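Lipolytic enzyme, G-D-S-L family (Bacteroides thetaiotaomicron, PDB 7BR2) metabolises the drug diltiazem as a gut microbial serine esterase of the SGNH (GDSL) hydrolase family. Local coordinates at residues A[40-45]-A[270-275]; A[47-52]-A[437-442]; A[263-268]-A[443-448]. All blocks are in the same frame, centred on the assembly; numbering follows the deposited sequence.

Contact 1. Residues A[40-45]-A[270-275]; sequences WLYYMT and LPYPLD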
loop_
_atom_site.group_PDB
_atom_site.type_symbol
_atom_site.label_atom_id
_atom_site.label_comp_id
_atom_site.label_asym_id
_atom_site.label_seq_id
_atom_site.Cartn_x
_atom_site.Cartn_y
_atom_site.Cartn_z
ATOM N N TRP A 40 4.064 -1.310 3.427
ATOM C CA TRP A 40 4.831 -1.451 4.660
ATOM C C TRP A 40 4.323 -2.637 5.472
ATOM O O TRP A 40 5.122 -3.390 6.034
ATOM C CB TRP A 40 4.775 -0.156 5.478
ATOM C CG TRP A 40 5.890 -0.005 6.494
ATOM C CD1 TRP A 40 6.873 -0.913 6.788
ATOM C CD2 TRP A 40 6.125 1.125 7.353
ATOM N NE1 TRP A 40 7.694 -0.420 7.770
ATOM C CE2 TRP A 40 7.260 0.828 8.134
ATOM C CE3 TRP A 40 5.479 2.359 7.536
ATOM C CZ2 TRP A 40 7.770 1.724 9.087
ATOM C CZ3 TRP A 40 5.984 3.248 8.482
ATOM C CH2 TRP A 40 7.117 2.923 9.247
ATOM N N LEU A 41 2.997 -2.832 5.524
ATOM C CA LEU A 41 2.435 -3.980 6.232
ATOM C C LEU A 41 2.986 -5.296 5.682
ATOM O O LEU A 41 3.284 -6.235 6.438
ATOM C CB LEU A 41 0.908 -3.949 6.119
ATOM C CG LEU A 41 0.127 -5.055 6.831
ATOM C CD1 LEU A 41 0.461 -5.042 8.303
ATOM C CD2 LEU A 41 -1.390 -4.856 6.622
ATOM N N TYR A 42 3.115 -5.386 4.361
ATOM C CA TYR A 42 3.746 -6.565 3.785
ATOM C C TYR A 42 5.161 -6.745 4.326
ATOM O O TYR A 42 5.537 -7.836 4.767
ATOM C CB TYR A 42 3.778 -6.473 2.263
ATOM C CG TYR A 42 4.391 -7.692 1.623
ATOM C CD1 TYR A 42 3.614 -8.801 1.322
ATOM C CD2 TYR A 42 5.749 -7.734 1.313
ATOM C CE1 TYR A 42 4.171 -9.923 0.730
ATOM C CE2 TYR A 42 6.312 -8.849 0.718
ATOM C CZ TYR A 42 5.518 -9.940 0.430
ATOM O OH TYR A 42 6.061 -11.052 -0.157
ATOM N N TYR A 43 5.969 -5.683 4.292
ATOM C CA TYR A 43 7.346 -5.849 4.769
ATOM C C TYR A 43 7.397 -6.148 6.267
ATOM O O TYR A 43 8.285 -6.875 6.718
ATOM C CB TYR A 43 8.175 -4.598 4.478
ATOM C CG TYR A 43 8.694 -4.522 3.068
ATOM C CD1 TYR A 43 7.889 -4.082 2.028
ATOM C CD2 TYR A 43 9.992 -4.915 2.772
ATOM C CE1 TYR A 43 8.374 -4.022 0.730
ATOM C CE2 TYR A 43 10.482 -4.867 1.488
ATOM C CZ TYR A 43 9.673 -4.420 0.467
ATOM O OH TYR A 43 10.180 -4.361 -0.816
ATOM N N MET A 44 6.410 -5.673 7.038
ATOM C CA MET A 44 6.434 -5.886 8.479
ATOM C C MET A 44 6.104 -7.329 8.821
ATOM O O MET A 44 6.610 -7.860 9.815
ATOM C CB MET A 44 5.420 -4.983 9.198
ATOM C CG MET A 44 5.599 -3.461 9.081
ATOM S SD MET A 44 4.057 -2.608 9.505
ATOM C CE MET A 44 4.654 -0.931 9.817
ATOM N N THR A 45 5.246 -7.971 8.030
ATOM C CA THR A 45 4.852 -9.332 8.366
ATOM C C THR A 45 5.667 -10.397 7.641
ATOM O O THR A 45 5.897 -11.470 8.203
ATOM C CB THR A 45 3.363 -9.522 8.099
ATOM O OG1 THR A 45 3.081 -9.133 6.749
ATOM C CG2 THR A 45 2.578 -8.648 9.039
ATOM N N LEU A 270 4.908 -14.163 9.060
ATOM C CA LEU A 270 3.500 -14.216 9.414
ATOM C C LEU A 270 2.643 -14.093 8.159
ATOM O O LEU A 270 3.131 -13.657 7.111
ATOM C CB LEU A 270 3.156 -13.086 10.400
ATOM C CG LEU A 270 3.832 -13.106 11.775
ATOM C CD1 LEU A 270 3.454 -11.858 12.588
ATOM C CD2 LEU A 270 3.489 -14.381 12.537
ATOM N N PRO A 271 1.375 -14.519 8.202
ATOM C CA PRO A 271 0.483 -14.263 7.062
ATOM C C PRO A 271 0.205 -12.775 6.903
ATOM O O PRO A 271 0.327 -11.982 7.841
ATOM C CB PRO A 271 -0.796 -15.026 7.420
ATOM C CG PRO A 271 -0.786 -15.097 8.913
ATOM C CD PRO A 271 0.672 -15.208 9.302
ATOM N N TYR A 272 -0.179 -12.402 5.690
ATOM C CA TYR A 272 -0.553 -11.020 5.432
ATOM C C TYR A 272 -1.958 -10.779 5.952
ATOM O O TYR A 272 -2.886 -11.495 5.557
ATOM C CB TYR A 272 -0.496 -10.688 3.956
ATOM C CG TYR A 272 -0.649 -9.209 3.722
ATOM C CD1 TYR A 272 0.453 -8.358 3.803
ATOM C CD2 TYR A 272 -1.902 -8.650 3.466
ATOM C CE1 TYR A 272 0.318 -6.996 3.605
ATOM C CE2 TYR A 272 -2.045 -7.287 3.269
ATOM C CZ TYR A 272 -0.932 -6.465 3.346
ATOM O OH TYR A 272 -1.072 -5.109 3.142
ATOM N N PRO A 273 -2.151 -9.830 6.864
ATOM C CA PRO A 273 -3.484 -9.578 7.413
ATOM C C PRO A 273 -4.256 -8.565 6.587
ATOM O O PRO A 273 -3.714 -7.567 6.104
ATOM C CB PRO A 273 -3.174 -9.061 8.822
ATOM C CG PRO A 273 -1.876 -8.386 8.669
ATOM C CD PRO A 273 -1.105 -9.083 7.574
ATOM N N LEU A 274 -5.553 -8.840 6.433
ATOM C CA LEU A 274 -6.441 -8.040 5.600
ATOM C C LEU A 274 -7.530 -7.430 6.467
ATOM O O LEU A 274 -8.237 -8.144 7.189
ATOM C CB LEU A 274 -7.055 -8.890 4.485
ATOM C CG LEU A 274 -6.026 -9.385 3.470
ATOM C CD1 LEU A 274 -6.575 -10.494 2.579
ATOM C CD2 LEU A 274 -5.475 -8.233 2.633
ATOM N N ASP A 275 -7.638 -6.112 6.418
ATOM C CA ASP A 275 -8.703 -5.417 7.124
ATOM C C ASP A 275 -10.016 -5.627 6.374
ATOM O O ASP A 275 -10.091 -5.394 5.159
ATOM C CB ASP A 275 -8.360 -3.934 7.216
ATOM C CG ASP A 275 -9.084 -3.234 8.341
ATOM O OD1 ASP A 275 -10.052 -3.808 8.885
ATOM O OD2 ASP A 275 -8.681 -2.094 8.662
HETATM O O HOH W 1 3.149 -11.572 5.599
#
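Leu41 and the ring of Tyr272 form the apolar centre of this buried contact. With CG anti to the backbone N (chi1 -178°), Leu41 points its branches away from its helix: CD2 lies 3.7 Å from Tyr272 CZ, and CD1 reaches tip to tip toward Pro273, 4.1 Å from its CG. Tyr272 also has CG anti to its N, which lays the ring obliquely across Leu41 and drives its CE1 corner against the helix backbone. There Tyr42 N sits at the ring edge, 3.3 Å from Tyr272 CE1, while Tyr42 CB is 3.7 Å from the same carbon; the two tyrosine side chains cross at about a right angle. One face of the Tyr272 ring carries CD of its own neighbour Pro273, and Thr45 CG2 meets that CD tip to tip.

The polar edge lies at Thr45. Its OG1 takes the crowded position between N and the carbonyl carbon (chi1 54°), from which it donates to Leu41 O on a lone pair; Thr45 N donates to that same oxygen. A water 2.7 Å from Thr45 OG1 donates to it and to Leu270 O. Beside this bridge, Leu270 N donates to Thr45 O at 3.0 Å, nearly straight at 162° but arriving above the carbonyl plane.

The loop thus fastens to helix 35-46 of the SGNH hydrolase domain. Tyr272 OH is hydrogen-bonded to Phe38 O one turn earlier, Tyr272 also touches Met214 of helix 210-223, and Leu270 packs on Gln348 and Ile352 of helix 344-377.

Contact 2. Residues A[47-52]-A[437-442]; sequences FPNMPI and INKPVV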
loop_
_atom_site.group_PDB
_atom_site.type_symbol
_atom_site.label_atom_id
_atom_site.label_comp_id
_atom_site.label_asym_id
_atom_site.label_seq_id
_atom_site.Cartn_x
_atom_site.Cartn_y
_atom_site.Cartn_z
ATOM N N PHE A 47 8.911 -9.882 6.269
ATOM C CA PHE A 47 10.328 -9.763 6.612
ATOM C C PHE A 47 10.448 -9.131 7.997
ATOM O O PHE A 47 10.988 -8.025 8.139
ATOM C CB PHE A 47 11.071 -8.950 5.554
ATOM C CG PHE A 47 10.873 -9.468 4.170
ATOM C CD1 PHE A 47 11.380 -10.707 3.787
ATOM C CD2 PHE A 47 10.124 -8.746 3.261
ATOM C CE1 PHE A 47 11.168 -11.192 2.512
ATOM C CE2 PHE A 47 9.912 -9.230 1.978
ATOM C CZ PHE A 47 10.431 -10.452 1.607
ATOM N N PRO A 48 9.994 -9.834 9.044
ATOM C CA PRO A 48 9.894 -9.204 10.375
ATOM C C PRO A 48 11.224 -8.801 10.983
ATOM O O PRO A 48 11.247 -7.931 11.873
ATOM C CB PRO A 48 9.214 -10.284 11.222
ATOM C CG PRO A 48 9.624 -11.594 10.546
ATOM C CD PRO A 48 9.620 -11.267 9.070
ATOM N N ASN A 49 12.334 -9.383 10.535
ATOM C CA ASN A 49 13.643 -9.039 11.058
ATOM C C ASN A 49 14.376 -8.054 10.164
ATOM O O ASN A 49 15.574 -7.830 10.356
ATOM C CB ASN A 49 14.499 -10.293 11.243
ATOM C CG ASN A 49 13.821 -11.344 12.107
ATOM O OD1 ASN A 49 13.579 -11.133 13.294
ATOM N ND2 ASN A 49 13.544 -12.505 11.515
ATOM N N MET A 50 13.687 -7.452 9.197
ATOM C CA MET A 50 14.301 -6.519 8.255
ATOM C C MET A 50 13.575 -5.177 8.347
ATOM O O MET A 50 12.765 -4.835 7.474
ATOM C CB MET A 50 14.253 -7.076 6.833
ATOM C CG MET A 50 15.167 -6.368 5.877
ATOM S SD MET A 50 14.850 -6.800 4.160
ATOM C CE MET A 50 13.176 -6.219 3.955
ATOM N N PRO A 51 13.830 -4.394 9.401
ATOM C CA PRO A 51 13.062 -3.153 9.582
ATOM C C PRO A 51 13.361 -2.145 8.489
ATOM O O PRO A 51 14.510 -1.950 8.086
ATOM C CB PRO A 51 13.517 -2.636 10.953
ATOM C CG PRO A 51 14.841 -3.251 11.172
ATOM C CD PRO A 51 14.789 -4.609 10.498
ATOM N N ILE A 52 12.297 -1.510 8.008
ATOM C CA ILE A 52 12.367 -0.426 7.052
ATOM C C ILE A 52 11.446 0.685 7.551
ATOM O O ILE A 52 10.718 0.518 8.532
ATOM C CB ILE A 52 11.948 -0.870 5.635
ATOM C CG1 ILE A 52 10.454 -1.221 5.625
ATOM C CG2 ILE A 52 12.761 -2.087 5.205
ATOM C CD1 ILE A 52 9.854 -1.245 4.259
ATOM N N ILE A 437 6.711 -7.361 18.097
ATOM C CA ILE A 437 5.779 -8.476 18.191
ATOM C C ILE A 437 5.612 -9.227 16.872
ATOM O O ILE A 437 4.743 -10.088 16.783
ATOM C CB ILE A 437 4.414 -8.015 18.717
ATOM C CG1 ILE A 437 3.722 -7.129 17.673
ATOM C CG2 ILE A 437 4.581 -7.342 20.058
ATOM C CD1 ILE A 437 2.329 -6.692 18.055
ATOM N N ASN A 438 6.393 -8.912 15.838
ATOM C CA ASN A 438 6.133 -9.515 14.534
ATOM C C ASN A 438 6.920 -10.806 14.299
ATOM O O ASN A 438 6.893 -11.334 13.183
ATOM C CB ASN A 438 6.406 -8.509 13.405
ATOM C CG ASN A 438 7.829 -8.024 13.379
ATOM O OD1 ASN A 438 8.601 -8.299 14.289
ATOM N ND2 ASN A 438 8.183 -7.266 12.340
ATOM N N LYS A 439 7.625 -11.313 15.311
ATOM C CA LYS A 439 8.422 -12.530 15.160
ATOM C C LYS A 439 7.551 -13.766 15.357
ATOM O O LYS A 439 6.981 -13.943 16.445
ATOM C CB LYS A 439 9.570 -12.547 16.168
ATOM C CG LYS A 439 10.200 -11.185 16.451
ATOM C CD LYS A 439 10.843 -10.628 15.203
ATOM C CE LYS A 439 11.446 -9.273 15.488
ATOM N NZ LYS A 439 11.599 -8.408 14.290
ATOM N N PRO A 440 7.451 -14.654 14.372
ATOM C CA PRO A 440 6.658 -15.870 14.572
ATOM C C PRO A 440 7.212 -16.674 15.734
ATOM O O PRO A 440 8.423 -16.730 15.950
ATOM C CB PRO A 440 6.812 -16.627 13.247
ATOM C CG PRO A 440 7.212 -15.601 12.250
ATOM C CD PRO A 440 8.040 -14.591 13.024
ATOM N N VAL A 441 6.315 -17.292 16.491
ATOM C CA VAL A 441 6.698 -18.195 17.565
ATOM C C VAL A 441 6.314 -19.612 17.153
ATOM O O VAL A 441 5.574 -19.826 16.185
ATOM C CB VAL A 441 6.061 -17.821 18.923
ATOM C CG1 VAL A 441 6.492 -16.439 19.353
ATOM C CG2 VAL A 441 4.562 -17.879 18.832
ATOM N N VAL A 442 6.876 -20.591 17.870
ATOM C CA VAL A 442 6.556 -21.985 17.599
ATOM C C VAL A 442 5.078 -22.207 17.886
ATOM O O VAL A 442 4.592 -21.912 18.985
ATOM C CB VAL A 442 7.451 -22.927 18.415
ATOM C CG1 VAL A 442 7.058 -24.370 18.159
ATOM C CG2 VAL A 442 8.912 -22.731 18.051
#
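A type I beta turn, Phe47 to Met50, closed by Met50 N donating to Phe47 O at 3.0 Å, carries the chain out of helix 35-46 toward strand 53-58 of the parallel sheet in the SGNH hydrolase fold. Against it lies the linker that leaves helix 417-437 for strand 443-449, so the contact joins two loops and buries a modest 200 Å².

The tight part centres on Pro48. Its CB stands 3.4 Å from Asn438 CG and 3.2 Å from Asn438 O, placing the proline against both the amide group and the main chain of the linker. Further along, Pro48 CG meets Pro440 CD at 4.2 Å, the two side chains crossing at about a right angle. Asn438 holds CG in the crowded position between its N and carbonyl carbon (chi1 60°), which turns the amide toward the Pro48 peptide. ND2 gives Pro48 O only a weak, bent bond (132° at the hydrogen), while it also donates to Met44 O near the end of helix 35-46. One amide nitrogen therefore addresses two carbonyls of the same helix-to-turn passage.

The solvent side is looser and belongs to Asn49, which is exposed, and to the aliphatic CD and CE of Lys439. Asn49 crosses Lys439 obliquely, and its OD1 touches Lys439 CD, 3.4 Å away. The lysine chain then bends at chi2 (-64°) and carries its ammonium back to the tight part, where Lys439 NZ comes within 2.5 Å of Pro48 O. The same NZ donates to Asn438 OD1 at 3.0 Å, in the plane of the amide carbonyl and on a lone pair.

Contact 3. Residues A[263-268]-A[443-448]; sequences FDYLAE and RKIVLR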
loop_
_atom_site.group_PDB
_atom_site.type_symbol
_atom_site.label_atom_id
_atom_site.label_comp_id
_atom_site.label_asym_id
_atom_site.label_seq_id
_atom_site.Cartn_x
_atom_site.Cartn_y
_atom_site.Cartn_z
ATOM N N PHE A 263 2.430 -31.522 15.367
ATOM C CA PHE A 263 3.821 -31.135 15.193
ATOM C C PHE A 263 4.010 -29.678 15.592
ATOM O O PHE A 263 3.052 -28.949 15.874
ATOM C CB PHE A 263 4.293 -31.379 13.755
ATOM C CG PHE A 263 3.436 -30.729 12.714
ATOM C CD1 PHE A 263 2.304 -31.367 12.233
ATOM C CD2 PHE A 263 3.776 -29.493 12.188
ATOM C CE1 PHE A 263 1.519 -30.780 11.258
ATOM C CE2 PHE A 263 2.996 -28.897 11.214
ATOM C CZ PHE A 263 1.866 -29.538 10.746
ATOM N N ASP A 264 5.276 -29.273 15.626
ATOM C CA ASP A 264 5.687 -27.915 15.936
ATOM C C ASP A 264 6.079 -27.220 14.641
ATOM O O ASP A 264 6.847 -27.773 13.833
ATOM C CB ASP A 264 6.846 -27.916 16.933
ATOM C CG ASP A 264 6.400 -28.305 18.338
ATOM O OD1 ASP A 264 5.179 -28.283 18.615
ATOM O OD2 ASP A 264 7.263 -28.661 19.164
ATOM N N TYR A 265 5.495 -26.040 14.432
ATOM C CA TYR A 265 5.642 -25.239 13.225
ATOM C C TYR A 265 6.283 -23.911 13.609
ATOM O O TYR A 265 5.720 -23.165 14.415
ATOM C CB TYR A 265 4.258 -25.032 12.601
ATOM C CG TYR A 265 4.121 -23.959 11.546
ATOM C CD1 TYR A 265 4.881 -23.986 10.385
ATOM C CD2 TYR A 265 3.211 -22.932 11.707
ATOM C CE1 TYR A 265 4.735 -23.013 9.421
ATOM C CE2 TYR A 265 3.058 -21.954 10.750
ATOM C CZ TYR A 265 3.820 -22.001 9.609
ATOM O OH TYR A 265 3.663 -21.022 8.649
ATOM N N LEU A 266 7.463 -23.622 13.075
ATOM C CA LEU A 266 8.082 -22.321 13.312
ATOM C C LEU A 266 8.267 -21.648 11.959
ATOM O O LEU A 266 9.184 -21.986 11.209
ATOM C CB LEU A 266 9.405 -22.439 14.080
ATOM C CG LEU A 266 10.119 -21.084 14.264
ATOM C CD1 LEU A 266 9.272 -20.099 15.104
ATOM C CD2 LEU A 266 11.514 -21.221 14.860
ATOM N N ALA A 267 7.398 -20.689 11.658
ATOM C CA ALA A 267 7.463 -19.964 10.401
ATOM C C ALA A 267 8.505 -18.858 10.487
ATOM O O ALA A 267 8.838 -18.388 11.573
ATOM C CB ALA A 267 6.098 -19.373 10.061
ATOM N N GLU A 268 9.056 -18.481 9.330
ATOM C CA GLU A 268 9.914 -17.310 9.249
ATOM C C GLU A 268 9.119 -16.029 9.095
ATOM O O GLU A 268 9.647 -14.944 9.375
ATOM C CB GLU A 268 10.889 -17.424 8.073
ATOM C CG GLU A 268 11.840 -18.596 8.172
ATOM C CD GLU A 268 12.577 -18.873 6.874
ATOM O OE1 GLU A 268 12.332 -18.158 5.872
ATOM O OE2 GLU A 268 13.380 -19.831 6.851
ATOM N N ARG A 443 4.354 -22.713 16.887
ATOM C CA ARG A 443 2.928 -23.004 16.986
ATOM C C ARG A 443 2.694 -24.511 16.953
ATOM O O ARG A 443 3.243 -25.219 16.100
ATOM C CB ARG A 443 2.157 -22.331 15.850
ATOM C CG ARG A 443 2.343 -20.832 15.772
ATOM C CD ARG A 443 1.746 -20.134 16.989
ATOM N NE ARG A 443 1.832 -18.683 16.865
ATOM C CZ ARG A 443 1.342 -17.823 17.754
ATOM N NH1 ARG A 443 0.721 -18.269 18.842
ATOM N NH2 ARG A 443 1.472 -16.517 17.550
ATOM N N LYS A 444 1.835 -24.981 17.846
ATOM C CA LYS A 444 1.512 -26.396 17.975
ATOM C C LYS A 444 0.319 -26.728 17.086
ATOM O O LYS A 444 -0.813 -26.339 17.386
ATOM C CB LYS A 444 1.217 -26.700 19.438
ATOM C CG LYS A 444 0.610 -28.044 19.704
ATOM C CD LYS A 444 1.584 -29.184 19.681
ATOM C CE LYS A 444 0.799 -30.500 19.794
ATOM N NZ LYS A 444 -0.272 -30.479 20.876
ATOM N N ILE A 445 0.565 -27.457 15.999
ATOM C CA ILE A 445 -0.474 -27.814 15.038
ATOM C C ILE A 445 -0.946 -29.234 15.323
ATOM O O ILE A 445 -0.127 -30.146 15.489
ATOM C CB ILE A 445 0.039 -27.670 13.597
ATOM C CG1 ILE A 445 0.443 -26.207 13.348
ATOM C CG2 ILE A 445 -1.012 -28.154 12.618
ATOM C CD1 ILE A 445 0.831 -25.878 11.916
ATOM N N VAL A 446 -2.265 -29.424 15.360
ATOM C CA VAL A 446 -2.888 -30.700 15.687
ATOM C C VAL A 446 -3.967 -30.984 14.656
ATOM O O VAL A 446 -4.783 -30.107 14.343
ATOM C CB VAL A 446 -3.510 -30.682 17.098
ATOM C CG1 VAL A 446 -4.423 -31.879 17.295
ATOM C CG2 VAL A 446 -2.442 -30.602 18.173
ATOM N N LEU A 447 -3.973 -32.207 14.129
ATOM C CA LEU A 447 -5.060 -32.713 13.308
ATOM C C LEU A 447 -5.672 -33.866 14.084
ATOM O O LEU A 447 -5.056 -34.935 14.217
ATOM C CB LEU A 447 -4.579 -33.147 11.925
ATOM C CG LEU A 447 -4.180 -31.949 11.053
ATOM C CD1 LEU A 447 -3.215 -32.360 9.969
ATOM C CD2 LEU A 447 -5.380 -31.233 10.470
ATOM N N ARG A 448 -6.867 -33.628 14.604
ATOM C CA ARG A 448 -7.572 -34.567 15.459
ATOM C C ARG A 448 -8.634 -35.237 14.598
ATOM O O ARG A 448 -9.453 -34.547 13.987
ATOM C CB ARG A 448 -8.223 -33.818 16.624
ATOM C CG ARG A 448 -9.138 -34.649 17.496
ATOM C CD ARG A 448 -9.839 -33.792 18.557
ATOM N NE ARG A 448 -8.947 -33.009 19.413
ATOM C CZ ARG A 448 -9.355 -32.007 20.191
ATOM N NH1 ARG A 448 -10.634 -31.653 20.198
ATOM N NH2 ARG A 448 -8.487 -31.346 20.947
#
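Phe263 and Ile445 lie side by side and point the same way, from neighbouring strands onto one face of the sheet. Phe263 adopts the crowded rotamer, CG between N and the carbonyl carbon, which swings its ring over toward the opposite strand. Ile445 CB then sits over one face in a CH-pi contact, 4.0 Å from the centroid of the Phe263 ring and 18° off the normal. The isoleucine branches divide the work: CG2 lies 3.7 Å from Phe263 CZ, while CD1 reaches back to Tyr265 CB at 3.6 Å. Tyr265, with CG anti to its N, crosses Ile445 obliquely, and its OH is hydrogen-bonded to Glu303.

The backbones that carry these side chains pair antiparallel within a five-stranded sheet, where strand 443-449 is the central strand between 260-267 and 313-318. Phe263 with Ile445 and Tyr265 with Arg443 are hydrogen-bonded pairs, each joined by two N-H to O bonds of 2.9 Å between their N and O atoms; Arg443 N to Tyr265 O is the straightest at 177°. The N-to-C directions of the two short segments make 134°, well short of antiparallel, as in a strongly twisted pair.

Asp264 and Lys444, the non-hydrogen-bonded pair, turn to the other face and cross obliquely. Asp264 OD1 touches Lys444 CD at 3.9 Å. The charged atoms Asp264 OD1 and Lys444 NZ stay 6.3 Å apart. Arg443, which starts on the Phe263 face, bends at chi2 and carries its guanidinium away from strand 260-267 to a salt bridge with Asp319 and a hydrogen bond with Gln348.

The contacts follow one another from the hydrolase domain to the antiparallel sheet, with centres about 11 Å apart for contacts 1 and 2 and about 18 Å for contacts 2 and 3. Contact 2 is the middle piece: Leu270 CD1 of contact 1 packs on Asn438 O at 3.5 Å, and Pro440 CB lies 3.2 Å from Ala267 O of contact 3. Contacts 1 and 3, about 20 Å apart between centres, adjoin only through the chain at 268-270. The chain leaving strand 260-267 and that entering strand 443-449 both run past the end of helix 35-46. Ser28, His207 and Asp204, whose geometry is consistent with the family's catalytic triad, lie in none of the six segments.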